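Acyl-CoA Binding Protein (Moniliophthora perniciosa, PDB 3FP5) probably binds acyl-CoA esters of medium and long chain length, sequestering and carrying them within the cell for fatty acid metabolism. Local coordinates at residues Q31-K36 against V81-E86; A6-A11 against V75-Y80; E86-A91 against K98-I103. One frame throughout, in Å; residues are numbered along the deposited sequence.

Contact 1. Residues Q31-K36 against V81-E86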
loop_
_atom_site.group_PDB
_atom_site.type_symbol
_atom_site.label_atom_id
_atom_site.label_comp_id
_atom_site.label_asym_id
_atom_site.label_seq_id
_atom_site.Cartn_x
_atom_site.Cartn_y
_atom_site.Cartn_z
ATOM N N GLN A 31 -3.170 6.095 2.088
ATOM C CA GLN A 31 -3.947 5.235 1.206
ATOM C C GLN A 31 -3.509 5.419 -0.250
ATOM O O GLN A 31 -3.440 4.457 -1.012
ATOM C CB GLN A 31 -5.444 5.498 1.364
ATOM C CG GLN A 31 -6.011 5.011 2.695
ATOM C CD GLN A 31 -6.133 3.492 2.774
ATOM O OE1 GLN A 31 -5.727 2.771 1.858
ATOM N NE2 GLN A 31 -6.705 3.002 3.869
ATOM N N LEU A 32 -3.208 6.657 -0.630
ATOM C CA LEU A 32 -2.657 6.913 -1.958
ATOM C C LEU A 32 -1.300 6.216 -2.111
ATOM O O LEU A 32 -0.971 5.697 -3.174
ATOM C CB LEU A 32 -2.519 8.414 -2.199
ATOM C CG LEU A 32 -3.836 9.094 -2.578
ATOM C CD1 LEU A 32 -3.674 10.601 -2.567
ATOM C CD2 LEU A 32 -4.334 8.608 -3.937
ATOM N N TYR A 33 -0.523 6.199 -1.032
ATOM C CA TYR A 33 0.788 5.556 -1.046
ATOM C C TYR A 33 0.626 4.048 -1.243
ATOM O O TYR A 33 1.312 3.425 -2.064
ATOM C CB TYR A 33 1.516 5.877 0.261
ATOM C CG TYR A 33 2.966 5.467 0.321
ATOM C CD1 TYR A 33 3.990 6.412 0.205
ATOM C CD2 TYR A 33 3.317 4.135 0.522
ATOM C CE1 TYR A 33 5.327 6.031 0.291
ATOM C CE2 TYR A 33 4.641 3.749 0.599
ATOM C CZ TYR A 33 5.643 4.697 0.483
ATOM O OH TYR A 33 6.965 4.291 0.571
ATOM N N PHE A 34 -0.290 3.453 -0.484
ATOM C CA PHE A 34 -0.608 2.043 -0.673
ATOM C C PHE A 34 -1.103 1.779 -2.094
ATOM O O PHE A 34 -0.725 0.782 -2.713
ATOM C CB PHE A 34 -1.681 1.584 0.318
ATOM C CG PHE A 34 -1.164 1.317 1.715
ATOM C CD1 PHE A 34 -0.060 0.498 1.926
ATOM C CD2 PHE A 34 -1.821 1.851 2.817
ATOM C CE1 PHE A 34 0.396 0.243 3.225
ATOM C CE2 PHE A 34 -1.375 1.595 4.116
ATOM C CZ PHE A 34 -0.264 0.793 4.312
ATOM N N TYR A 35 -1.955 2.666 -2.606
ATOM C CA TYR A 35 -2.527 2.476 -3.938
ATOM C C TYR A 35 -1.432 2.419 -4.992
ATOM O O TYR A 35 -1.396 1.498 -5.820
ATOM C CB TYR A 35 -3.509 3.598 -4.310
ATOM C CG TYR A 35 -4.076 3.413 -5.707
ATOM C CD1 TYR A 35 -5.106 2.516 -5.938
ATOM C CD2 TYR A 35 -3.539 4.093 -6.803
ATOM C CE1 TYR A 35 -5.618 2.321 -7.211
ATOM C CE2 TYR A 35 -4.044 3.906 -8.081
ATOM C CZ TYR A 35 -5.084 3.018 -8.279
ATOM O OH TYR A 35 -5.589 2.816 -9.541
ATOM N N LYS A 36 -0.540 3.405 -4.958
ATOM C CA LYS A 36 0.428 3.545 -6.035
ATOM C C LYS A 36 1.360 2.332 -6.063
ATOM O O LYS A 36 1.660 1.797 -7.134
ATOM C CB LYS A 36 1.193 4.881 -5.951
ATOM C CG LYS A 36 2.269 4.968 -4.874
ATOM C CD LYS A 36 2.694 6.419 -4.657
ATOM C CE LYS A 36 3.839 6.519 -3.660
ATOM N NZ LYS A 36 4.112 7.925 -3.242
ATOM N N VAL A 81 4.921 -2.962 2.022
ATOM C CA VAL A 81 5.035 -3.652 3.313
ATOM C C VAL A 81 5.570 -2.710 4.393
ATOM O O VAL A 81 5.018 -2.614 5.497
ATOM C CB VAL A 81 5.926 -4.911 3.209
ATOM C CG1 VAL A 81 6.252 -5.465 4.615
ATOM C CG2 VAL A 81 5.246 -5.964 2.332
ATOM N N GLU A 82 6.642 -1.999 4.073
ATOM C CA GLU A 82 7.235 -1.082 5.033
ATOM C C GLU A 82 6.288 0.033 5.490
ATOM O O GLU A 82 6.297 0.408 6.668
ATOM C CB GLU A 82 8.538 -0.512 4.478
ATOM C CG GLU A 82 9.662 -1.527 4.524
ATOM C CD GLU A 82 10.947 -0.983 3.946
ATOM O OE1 GLU A 82 10.923 0.135 3.384
ATOM O OE2 GLU A 82 11.976 -1.680 4.060
ATOM N N LYS A 83 5.464 0.555 4.579
ATOM C CA LYS A 83 4.488 1.568 4.963
ATOM C C LYS A 83 3.476 1.000 5.961
ATOM O O LYS A 83 3.108 1.660 6.936
ATOM C CB LYS A 83 3.748 2.124 3.746
ATOM C CG LYS A 83 2.679 3.163 4.097
ATOM C CD LYS A 83 3.282 4.316 4.878
ATOM C CE LYS A 83 4.202 5.146 3.988
ATOM N NZ LYS A 83 4.749 6.319 4.712
ATOM N N LEU A 84 3.021 -0.223 5.717
ATOM C CA LEU A 84 2.087 -0.852 6.645
ATOM C C LEU A 84 2.764 -1.074 8.001
ATOM O O LEU A 84 2.174 -0.808 9.060
ATOM C CB LEU A 84 1.572 -2.180 6.078
ATOM C CG LEU A 84 0.650 -2.953 7.024
ATOM C CD1 LEU A 84 -0.567 -2.092 7.431
ATOM C CD2 LEU A 84 0.203 -4.256 6.378
ATOM N N LEU A 85 4.006 -1.556 7.986
ATOM C CA LEU A 85 4.713 -1.763 9.256
ATOM C C LEU A 85 4.866 -0.456 10.031
ATOM O O LEU A 85 4.679 -0.422 11.249
ATOM C CB LEU A 85 6.075 -2.428 9.039
ATOM C CG LEU A 85 5.971 -3.890 8.604
ATOM C CD1 LEU A 85 7.331 -4.458 8.248
ATOM C CD2 LEU A 85 5.315 -4.714 9.709
ATOM N N GLU A 86 5.194 0.617 9.317
ATOM C CA GLU A 86 5.306 1.943 9.910
ATOM C C GLU A 86 4.004 2.288 10.620
ATOM O O GLU A 86 3.997 2.672 11.788
ATOM C CB GLU A 86 5.594 2.976 8.818
ATOM C CG GLU A 86 5.563 4.411 9.290
ATOM C CD GLU A 86 5.717 5.399 8.146
ATOM O OE1 GLU A 86 5.914 4.958 6.990
ATOM O OE2 GLU A 86 5.634 6.616 8.406
#
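The side chain of K83 lies over one face of the Y33 ring. Its CE sits nearly above the ring centre, 3.6 Å from the Y33 centroid and only 7° off the normal, a CH-pi contact. From there the chain carries the ammonium group slightly farther out, with K83 NZ 4.5 Å from the same centroid, which makes a cation-pi pair. With CG trans to the backbone N (chi1 178°), the K83 chain bends at chi2 and again at chi3, which folds its end over the tyrosine. Nearer the backbone, K83 CB approaches Y33 CE2 to 3.7 Å. The same lysine serves a second ring: K83 CG rests over a face of F34, 3.8 Å from F34 CZ. Helices 28-42 and 73-91, which carry these residues, belong to the four-helix bundle of the acyl-CoA-binding family. Here they run roughly antiparallel, their short segments at 155°, with axes 10.3 Å apart, so that side chains bridge most of the gap. The tight part lies on the inner side, where F34 pushes its ring between the helices and meets the backbone of L84 with its edge: F34 CE1 is 3.6 Å from L84 N, and F34 CZ is 3.9 Å from L84 CB. V15 and Y80 also pack on the buried F34 ring, and A11 and I14 of helix 5-17 cover L84. The outer side is looser and polar. There K83 NZ forms a salt bridge with E86 OE1 at 2.9 Å, on the syn side of the carboxylate but tilted out of its plane. The charge of the exposed E86 would probably hold the lysine end over Y33 and partly offset the cation.

Contact 2. Residues A6-A11 against V75-Y80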
loop_
_atom_site.group_PDB
_atom_site.type_symbol
_atom_site.label_atom_id
_atom_site.label_comp_id
_atom_site.label_asym_id
_atom_site.label_seq_id
_atom_site.Cartn_x
_atom_site.Cartn_y
_atom_site.Cartn_z
ATOM N N ALA A 6 5.092 -12.947 -1.035
ATOM C CA ALA A 6 4.236 -13.472 0.035
ATOM C C ALA A 6 3.992 -12.426 1.118
ATOM O O ALA A 6 2.860 -12.268 1.612
ATOM C CB ALA A 6 4.851 -14.731 0.640
ATOM N N LYS A 7 5.048 -11.715 1.511
ATOM C CA LYS A 7 4.874 -10.685 2.531
ATOM C C LYS A 7 4.041 -9.512 1.991
ATOM O O LYS A 7 3.198 -8.947 2.700
ATOM C CB LYS A 7 6.217 -10.211 3.079
ATOM C CG LYS A 7 6.852 -11.215 4.050
ATOM C CD LYS A 7 8.100 -10.637 4.677
ATOM C CE LYS A 7 8.891 -11.708 5.417
ATOM N NZ LYS A 7 8.117 -12.324 6.533
ATOM N N PHE A 8 4.268 -9.148 0.732
ATOM C CA PHE A 8 3.412 -8.161 0.077
ATOM C C PHE A 8 1.949 -8.606 0.091
ATOM O O PHE A 8 1.065 -7.835 0.460
ATOM C CB PHE A 8 3.883 -7.931 -1.365
ATOM C CG PHE A 8 2.928 -7.119 -2.198
ATOM C CD1 PHE A 8 2.827 -5.746 -2.015
ATOM C CD2 PHE A 8 2.112 -7.735 -3.147
ATOM C CE1 PHE A 8 1.941 -4.981 -2.791
ATOM C CE2 PHE A 8 1.208 -6.983 -3.924
ATOM C CZ PHE A 8 1.128 -5.605 -3.751
ATOM N N ASP A 9 1.688 -9.851 -0.296
ATOM C CA ASP A 9 0.304 -10.321 -0.378
ATOM C C ASP A 9 -0.357 -10.311 1.015
ATOM O O ASP A 9 -1.524 -9.942 1.158
ATOM C CB ASP A 9 0.240 -11.709 -1.020
ATOM C CG ASP A 9 0.577 -11.688 -2.518
ATOM O OD1 ASP A 9 0.538 -10.608 -3.132
ATOM O OD2 ASP A 9 0.855 -12.759 -3.078
ATOM N N LYS A 10 0.397 -10.676 2.043
ATOM C CA LYS A 10 -0.145 -10.622 3.408
ATOM C C LYS A 10 -0.465 -9.172 3.806
ATOM O O LYS A 10 -1.529 -8.887 4.374
ATOM C CB LYS A 10 0.833 -11.268 4.399
ATOM C CG LYS A 10 0.348 -11.327 5.859
ATOM C CD LYS A 10 -1.042 -11.978 6.013
ATOM C CE LYS A 10 -1.030 -13.444 5.611
ATOM N NZ LYS A 10 -2.318 -14.152 5.866
ATOM N N ALA A 11 0.441 -8.250 3.499
ATOM C CA ALA A 11 0.213 -6.836 3.771
ATOM C C ALA A 11 -1.064 -6.326 3.083
ATOM O O ALA A 11 -1.846 -5.589 3.688
ATOM C CB ALA A 11 1.425 -5.993 3.346
ATOM N N VAL A 75 10.775 -3.447 -5.381
ATOM C CA VAL A 75 10.775 -2.227 -4.586
ATOM C C VAL A 75 9.345 -1.868 -4.162
ATOM O O VAL A 75 9.101 -1.448 -3.027
ATOM C CB VAL A 75 11.479 -1.075 -5.318
ATOM C CG1 VAL A 75 11.270 0.234 -4.564
ATOM C CG2 VAL A 75 12.980 -1.401 -5.448
ATOM N N ALA A 76 8.396 -2.063 -5.072
ATOM C CA ALA A 76 6.986 -1.829 -4.773
ATOM C C ALA A 76 6.533 -2.704 -3.601
ATOM O O ALA A 76 5.883 -2.206 -2.682
ATOM C CB ALA A 76 6.116 -2.091 -6.002
ATOM N N TYR A 77 6.884 -3.994 -3.642
ATOM C CA TYR A 77 6.614 -4.901 -2.515
ATOM C C TYR A 77 7.165 -4.328 -1.221
ATOM O O TYR A 77 6.471 -4.284 -0.203
ATOM C CB TYR A 77 7.300 -6.255 -2.704
ATOM C CG TYR A 77 6.774 -7.136 -3.811
ATOM C CD1 TYR A 77 5.514 -6.936 -4.363
ATOM C CD2 TYR A 77 7.546 -8.194 -4.289
ATOM C CE1 TYR A 77 5.039 -7.763 -5.381
ATOM C CE2 TYR A 77 7.083 -9.019 -5.298
ATOM C CZ TYR A 77 5.834 -8.799 -5.845
ATOM O OH TYR A 77 5.374 -9.631 -6.844
ATOM N N GLN A 78 8.424 -3.909 -1.270
ATOM C CA GLN A 78 9.125 -3.439 -0.083
ATOM C C GLN A 78 8.490 -2.172 0.491
ATOM O O GLN A 78 8.219 -2.085 1.691
ATOM C CB GLN A 78 10.594 -3.191 -0.412
ATOM C CG GLN A 78 11.375 -2.693 0.781
ATOM C CD GLN A 78 12.756 -2.214 0.405
ATOM O OE1 GLN A 78 13.048 -1.978 -0.770
ATOM N NE2 GLN A 78 13.620 -2.067 1.403
ATOM N N LYS A 79 8.248 -1.192 -0.376
ATOM C CA LYS A 79 7.662 0.072 0.041
ATOM C C LYS A 79 6.266 -0.112 0.640
ATOM O O LYS A 79 5.914 0.538 1.625
ATOM C CB LYS A 79 7.608 1.037 -1.148
ATOM C CG LYS A 79 8.986 1.500 -1.607
ATOM C CD LYS A 79 9.753 2.090 -0.438
ATOM C CE LYS A 79 11.088 2.676 -0.880
ATOM N NZ LYS A 79 11.888 3.147 0.287
ATOM N N TYR A 80 5.474 -0.991 0.035
ATOM C CA TYR A 80 4.113 -1.249 0.496
ATOM C C TYR A 80 4.150 -1.885 1.893
ATOM O O TYR A 80 3.501 -1.406 2.841
ATOM C CB TYR A 80 3.386 -2.161 -0.506
ATOM C CG TYR A 80 1.903 -2.314 -0.248
ATOM C CD1 TYR A 80 0.954 -1.654 -1.034
ATOM C CD2 TYR A 80 1.445 -3.124 0.786
ATOM C CE1 TYR A 80 -0.419 -1.806 -0.779
ATOM C CE2 TYR A 80 0.088 -3.278 1.039
ATOM C CZ TYR A 80 -0.837 -2.619 0.262
ATOM O OH TYR A 80 -2.180 -2.794 0.546
#
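F8 meets two tyrosines from one turn of the partner helix in two different ways, showing a ring face to Y77 and a ring edge to Y80. Y77 CD1 comes down on the F8 face toward its rim, only 3.4 Å from F8 CG. The two planes are inclined at 33° with centroids 4.9 Å apart, so the pair is oblique. Toward Y80 the geometry is edge-to-face: the planes stand at 72°, and F8 CE1 points into the tyrosine face, 3.7 Å from Y80 CG. A trans chi1 of 170° carries the F8 ring across toward the partner helix, where it lies with Y77 over a face and its edge against Y80. This aromatic cluster joins helix 5-17 to helix 73-91 within the helical bundle of the acyl-CoA-binding family, and the backbones are close, the CA atoms of F8 and Y77 being 5.3 Å apart. One turn after F8, A11 closes the other part of the contact, its CB lying near the plane of the Y80 ring at the edge, 3.8 Å from Y80 CE2. A41 of helix 28-42 packs against both F8 and Y77. The Y80 hydroxyl is hydrogen-bonded to a bound MES molecule, probably from the crystallisation liquor, whereas the nearest atom of the Y77 side chain is about 8 Å from the zinc ion bound by H2 and E74.

Contact 3. Residues E86-A91 against K98-I103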
loop_
_atom_site.group_PDB
_atom_site.type_symbol
_atom_site.label_atom_id
_atom_site.label_comp_id
_atom_site.label_asym_id
_atom_site.label_seq_id
_atom_site.Cartn_x
_atom_site.Cartn_y
_atom_site.Cartn_z
ATOM N N GLU A 86 5.194 0.617 9.317
ATOM C CA GLU A 86 5.306 1.943 9.910
ATOM C C GLU A 86 4.004 2.288 10.620
ATOM O O GLU A 86 3.997 2.672 11.788
ATOM C CB GLU A 86 5.594 2.976 8.818
ATOM C CG GLU A 86 5.563 4.411 9.290
ATOM C CD GLU A 86 5.717 5.399 8.146
ATOM O OE1 GLU A 86 5.914 4.958 6.990
ATOM O OE2 GLU A 86 5.634 6.616 8.406
ATOM N N ILE A 87 2.898 2.121 9.903
ATOM C CA ILE A 87 1.580 2.462 10.425
ATOM C C ILE A 87 1.201 1.605 11.635
ATOM O O ILE A 87 0.640 2.113 12.609
ATOM C CB ILE A 87 0.504 2.345 9.325
ATOM C CG1 ILE A 87 0.629 3.510 8.352
ATOM C CG2 ILE A 87 -0.893 2.292 9.931
ATOM C CD1 ILE A 87 -0.128 3.301 7.035
ATOM N N LEU A 88 1.509 0.311 11.572
ATOM C CA LEU A 88 1.177 -0.602 12.658
ATOM C C LEU A 88 2.000 -0.247 13.884
ATOM O O LEU A 88 1.507 -0.297 15.000
ATOM C CB LEU A 88 1.444 -2.054 12.246
ATOM C CG LEU A 88 0.538 -2.602 11.138
ATOM C CD1 LEU A 88 1.005 -3.974 10.702
ATOM C CD2 LEU A 88 -0.909 -2.651 11.615
ATOM N N LYS A 89 3.258 0.128 13.666
ATOM C CA LYS A 89 4.132 0.468 14.789
ATOM C C LYS A 89 3.660 1.745 15.477
ATOM O O LYS A 89 3.669 1.840 16.709
ATOM C CB LYS A 89 5.584 0.592 14.330
ATOM C CG LYS A 89 6.196 -0.737 13.930
ATOM C CD LYS A 89 7.622 -0.565 13.419
ATOM C CE LYS A 89 8.210 -1.897 12.963
ATOM N NZ LYS A 89 9.553 -1.732 12.321
ATOM N N LYS A 90 3.226 2.711 14.678
ATOM C CA LYS A 90 2.683 3.966 15.181
ATOM C C LYS A 90 1.360 3.757 15.936
ATOM O O LYS A 90 1.093 4.433 16.931
ATOM C CB LYS A 90 2.478 4.941 14.023
ATOM C CG LYS A 90 1.957 6.308 14.430
ATOM C CD LYS A 90 3.038 7.121 15.114
ATOM C CE LYS A 90 2.534 8.500 15.502
ATOM N NZ LYS A 90 3.520 9.224 16.355
ATOM N N ALA A 91 0.531 2.834 15.455
ATOM C CA ALA A 91 -0.734 2.527 16.126
ATOM C C ALA A 91 -0.455 1.942 17.504
ATOM O O ALA A 91 -1.116 2.288 18.491
ATOM C CB ALA A 91 -1.568 1.571 15.302
ATOM N N LYS A 98 0.019 -7.885 16.616
ATOM C CA LYS A 98 -0.360 -9.162 16.033
ATOM C C LYS A 98 -0.215 -9.127 14.510
ATOM O O LYS A 98 0.250 -10.096 13.894
ATOM C CB LYS A 98 -1.810 -9.468 16.415
ATOM C CG LYS A 98 -2.183 -10.930 16.458
ATOM C CD LYS A 98 -3.546 -11.083 17.144
ATOM C CE LYS A 98 -4.011 -12.530 17.171
ATOM N NZ LYS A 98 -5.486 -12.629 17.409
ATOM N N TYR A 99 -0.612 -8.016 13.894
ATOM C CA TYR A 99 -0.482 -7.869 12.442
ATOM C C TYR A 99 0.978 -7.850 12.018
ATOM O O TYR A 99 1.350 -8.499 11.039
ATOM C CB TYR A 99 -1.226 -6.637 11.931
ATOM C CG TYR A 99 -2.714 -6.723 12.199
ATOM C CD1 TYR A 99 -3.275 -7.908 12.667
ATOM C CD2 TYR A 99 -3.546 -5.633 12.002
ATOM C CE1 TYR A 99 -4.626 -8.012 12.928
ATOM C CE2 TYR A 99 -4.921 -5.727 12.252
ATOM C CZ TYR A 99 -5.444 -6.925 12.718
ATOM O OH TYR A 99 -6.789 -7.059 12.988
ATOM N N ILE A 100 1.796 -7.117 12.767
ATOM C CA ILE A 100 3.232 -7.108 12.526
ATOM C C ILE A 100 3.765 -8.544 12.577
ATOM O O ILE A 100 4.517 -8.974 11.698
ATOM C CB ILE A 100 3.951 -6.221 13.553
ATOM C CG1 ILE A 100 3.608 -4.745 13.294
ATOM C CG2 ILE A 100 5.461 -6.442 13.485
ATOM C CD1 ILE A 100 4.106 -3.775 14.343
ATOM N N ALA A 101 3.353 -9.292 13.598
ATOM C CA ALA A 101 3.791 -10.676 13.734
ATOM C C ALA A 101 3.386 -11.557 12.546
ATOM O O ALA A 101 4.155 -12.430 12.125
ATOM C CB ALA A 101 3.294 -11.264 15.047
ATOM N N GLU A 102 2.194 -11.326 11.993
ATOM C CA GLU A 102 1.717 -12.100 10.842
ATOM C C GLU A 102 2.526 -11.795 9.592
ATOM O O GLU A 102 2.827 -12.688 8.798
ATOM C CB GLU A 102 0.252 -11.791 10.532
ATOM C CG GLU A 102 -0.728 -12.425 11.457
ATOM C CD GLU A 102 -0.677 -13.931 11.403
ATOM O OE1 GLU A 102 -1.343 -14.559 10.534
ATOM O OE2 GLU A 102 0.041 -14.475 12.253
ATOM N N ILE A 103 2.862 -10.523 9.409
ATOM C CA ILE A 103 3.723 -10.129 8.295
ATOM C C ILE A 103 5.099 -10.788 8.439
ATOM O O ILE A 103 5.626 -11.348 7.475
ATOM C CB ILE A 103 3.837 -8.600 8.185
ATOM C CG1 ILE A 103 2.455 -7.982 7.907
ATOM C CG2 ILE A 103 4.811 -8.217 7.066
ATOM C CD1 ILE A 103 2.394 -6.479 8.112
#
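The Y99 ring turns an edge to L88, whose CD2 lies near the ring plane, 4.0 Å from Y99 CD2; neither ring face meets an atom of 86-91. The two segments form an antiparallel helical hairpin, in which helix 73-91 ends at a short turn and helix 94-105 folds back along it, the two segments running at 150° to each other. Helix 94-105 comes as a fifth helix after the four of the classical family bundle, consistent with an addition to it. The buried L88 side chain packs against Y99, I100 and I103. With CG anti to its carbonyl carbon (chi1 -67°), L88 spreads its methyls between these residues: L88 CD1 lies 3.7 Å from Y99 CB and 3.9 Å from I103 CD1. Closer to the backbone, the L88 and I100 side chains lie alongside one another, pointing opposite ways, with L88 CB 3.6 Å from I100 CG1. No hydrogen bond crosses between the segments; the touching atoms are all carbon. Near the turn, however, L88 O accepts a hydrogen bond from S96 OG, tying the end of one helix to the start of the other. I14 of helix 5-17 covers both Y99 and I103 on the inner side. At the exposed margin the extended chain of K89 passes I100 at about a right angle, its aliphatic part giving the contact there, K89 CG to I100 CD1 at 3.7 Å.

How the contacts relate
All three contacts use helix 73-91, met in turn along its length by helix 5-17 (contact 2), helix 28-42 (contact 1) and helix 94-105 (contact 3). Centres of contacts 1 and 2 are about 9 Å apart, and contact 3 lies about 12 and 13 Å from them. Along the chain contacts 1 and 2 interleave, each joining parts far apart in sequence (45 and 64 residues), whereas contact 3 follows in series, sharing E86 with contact 1. They also touch directly: L84 CD2 packs on I103 CD1 at 3.6 Å, and K7 NZ probably hydrogen-bonds I103 O. The last helix is thus fastened both to helix 73-91 and to helix 5-17, consistent with an extra helix added to the four-helix bundle.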